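Local atomic coordinates of tryptophane-5-halogenase (PDB entry 5UAO), a protein that probably uses flavin-adenine dinucleotide to chlorinate a tryptophan of a lanthipeptide at position 5 of its indole during NAI-107 biosynthesis. Residues A[118-123]-A[171-176]. Residues are numbered along the deposited sequence; the frame is centred on the assembly and turned at random.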
loop_
_atom_site.group_PDB
_atom_site.type_symbol
_atom_site.label_atom_id
_atom_site.label_comp_id
_atom_site.label_asym_id
_atom_site.label_seq_id
_atom_site.Cartn_x
_atom_site.Cartn_y
_atom_site.Cartn_z
ATOM N N ALA A 118 22.889 -10.186 -2.790
ATOM C CA ALA A 118 21.530 -9.759 -2.805
ATOM C C ALA A 118 21.002 -9.847 -4.229
ATOM O O ALA A 118 21.237 -8.943 -5.032
ATOM C CB ALA A 118 21.471 -8.313 -2.327
ATOM N N PRO A 119 20.190 -10.847 -4.503
ATOM C CA PRO A 119 19.708 -11.096 -5.833
ATOM C C PRO A 119 18.333 -10.473 -6.123
ATOM O O PRO A 119 17.612 -10.101 -5.219
ATOM C CB PRO A 119 19.650 -12.628 -5.862
ATOM C CG PRO A 119 19.111 -12.939 -4.518
ATOM C CD PRO A 119 19.759 -11.929 -3.579
ATOM N N PHE A 120 17.940 -10.417 -7.393
ATOM C CA PHE A 120 16.634 -9.871 -7.780
ATOM C C PHE A 120 15.485 -10.922 -7.798
ATOM O O PHE A 120 14.329 -10.541 -7.989
ATOM C CB PHE A 120 16.710 -9.322 -9.206
ATOM C CG PHE A 120 17.409 -7.993 -9.341
ATOM C CD1 PHE A 120 16.928 -6.849 -8.661
ATOM C CD2 PHE A 120 18.484 -7.853 -10.212
ATOM C CE1 PHE A 120 17.592 -5.616 -8.795
ATOM C CE2 PHE A 120 19.102 -6.617 -10.412
ATOM C CZ PHE A 120 18.675 -5.497 -9.698
ATOM N N ASP A 121 15.798 -12.211 -7.662
ATOM C CA ASP A 121 14.851 -13.305 -8.044
ATOM C C ASP A 121 14.074 -14.023 -6.941
ATOM O O ASP A 121 13.563 -15.163 -7.127
ATOM C CB ASP A 121 15.598 -14.386 -8.769
ATOM C CG ASP A 121 16.548 -15.142 -7.860
ATOM O OD1 ASP A 121 16.957 -14.604 -6.799
ATOM O OD2 ASP A 121 16.899 -16.274 -8.239
ATOM N N TRP A 122 13.996 -13.403 -5.792
ATOM C CA TRP A 122 12.984 -13.810 -4.843
ATOM C C TRP A 122 11.663 -14.177 -5.493
ATOM O O TRP A 122 11.158 -13.419 -6.329
ATOM C CB TRP A 122 12.717 -12.638 -3.980
ATOM C CG TRP A 122 13.324 -12.828 -2.791
ATOM C CD1 TRP A 122 14.611 -12.549 -2.456
ATOM C CD2 TRP A 122 12.701 -13.423 -1.667
ATOM N NE1 TRP A 122 14.816 -12.902 -1.143
ATOM C CE2 TRP A 122 13.651 -13.433 -0.633
ATOM C CE3 TRP A 122 11.409 -13.917 -1.425
ATOM C CZ2 TRP A 122 13.357 -13.936 0.645
ATOM C CZ3 TRP A 122 11.110 -14.403 -0.177
ATOM C CH2 TRP A 122 12.086 -14.416 0.855
ATOM N N GLY A 123 11.087 -15.315 -5.121
ATOM C CA GLY A 123 9.920 -15.776 -5.869
ATOM C C GLY A 123 10.259 -16.954 -6.754
ATOM O O GLY A 123 10.471 -18.082 -6.223
ATOM N N PRO A 171 14.151 -12.365 -12.745
ATOM C CA PRO A 171 14.318 -10.901 -12.942
ATOM C C PRO A 171 15.776 -10.460 -12.838
ATOM O O PRO A 171 16.506 -10.991 -12.006
ATOM C CB PRO A 171 13.486 -10.319 -11.835
ATOM C CG PRO A 171 12.381 -11.316 -11.695
ATOM C CD PRO A 171 13.071 -12.652 -11.788
ATOM N N PHE A 172 16.191 -9.611 -13.763
ATOM C CA PHE A 172 17.586 -9.108 -13.850
ATOM C C PHE A 172 17.545 -7.714 -14.440
ATOM O O PHE A 172 16.525 -7.267 -15.021
ATOM C CB PHE A 172 18.485 -10.058 -14.705
ATOM C CG PHE A 172 18.147 -9.985 -16.208
ATOM C CD1 PHE A 172 17.099 -10.749 -16.747
ATOM C CD2 PHE A 172 18.801 -9.078 -17.026
ATOM C CE1 PHE A 172 16.739 -10.609 -18.084
ATOM C CE2 PHE A 172 18.482 -8.950 -18.381
ATOM C CZ PHE A 172 17.443 -9.733 -18.911
ATOM N N ALA A 173 18.682 -7.019 -14.368
ATOM C CA ALA A 173 18.767 -5.631 -14.794
ATOM C C ALA A 173 19.999 -5.441 -15.645
ATOM O O ALA A 173 20.715 -6.408 -15.976
ATOM C CB ALA A 173 18.802 -4.722 -13.599
ATOM N N TYR A 174 20.161 -4.212 -16.119
ATOM C CA TYR A 174 21.276 -3.885 -16.955
ATOM C C TYR A 174 22.311 -3.060 -16.206
ATOM O O TYR A 174 21.997 -2.201 -15.343
ATOM C CB TYR A 174 20.839 -3.043 -18.130
ATOM C CG TYR A 174 19.888 -3.707 -19.141
ATOM C CD1 TYR A 174 20.110 -4.993 -19.605
ATOM C CD2 TYR A 174 18.837 -2.980 -19.706
ATOM C CE1 TYR A 174 19.253 -5.572 -20.529
ATOM C CE2 TYR A 174 17.999 -3.542 -20.692
ATOM C CZ TYR A 174 18.216 -4.851 -21.080
ATOM O OH TYR A 174 17.394 -5.422 -22.060
ATOM N N HIS A 175 23.534 -3.216 -16.647
ATOM C CA HIS A 175 24.562 -2.163 -16.478
ATOM C C HIS A 175 24.810 -1.544 -17.862
ATOM O O HIS A 175 24.947 -2.273 -18.894
ATOM C CB HIS A 175 25.891 -2.733 -15.988
ATOM C CG HIS A 175 25.849 -3.502 -14.717
ATOM N ND1 HIS A 175 26.245 -4.823 -14.647
ATOM C CD2 HIS A 175 25.601 -3.131 -13.436
ATOM C CE1 HIS A 175 26.151 -5.251 -13.401
ATOM N NE2 HIS A 175 25.796 -4.231 -12.645
ATOM N N MET A 176 24.845 -0.215 -17.909
ATOM C CA MET A 176 24.880 0.561 -19.170
ATOM C C MET A 176 25.899 1.704 -19.081
ATOM O O MET A 176 25.799 2.589 -18.206
ATOM C CB MET A 176 23.505 1.148 -19.496
ATOM C CG MET A 176 22.393 0.123 -19.555
ATOM S SD MET A 176 20.757 0.867 -19.533
ATOM C CE MET A 176 20.725 1.535 -17.883
#
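Phe120 lies beside the backbone of 171-173, with CB over the Pro171 carbonyl and CE2 and CZ at Ala173. CB sits 3.3 Å from Pro171 O and 4.3 Å from Pro171 CB. Farther out, CD2 of Phe120 approaches Phe172 CA at 4.0 Å, and CE2 of Phe120 meets Ala173 CB at 3.7 Å, with CZ only slightly more distant. The ring reaches that methyl because CG stands beside the backbone N (chi1 -76°), anti to the carbonyl carbon, and it meets its neighbours obliquely. The CB of Phe172 is directed away from 118-123, and its ring meets that of Trp101. On the other flank the Pro171 ring packs against Asp121, its CD 4.2 Å from Asp121 CA. The carboxylate of Asp121 leads away, gripped by Thr143 through OD1 and by the backbone N of Gln145 through OD2. No hydrogen bond links the segments directly, but the Gln145 side chain bridges them, its NE2 bonding Pro171 O and its OE1 weakly accepting from Phe120 N. With an alanine here in place of Phe120, the Ala173 methyl would probably lose its aromatic partner and a gap would open beside 171-173. The side chain of Ala173 is about 9 Å from the bound FAD; this largely van der Waals packing within the tryptophan-halogenase fold joins the end of edge strand 116-119 of the seven-stranded mixed sheet to strand 173-175, which pairs antiparallel with 100-102.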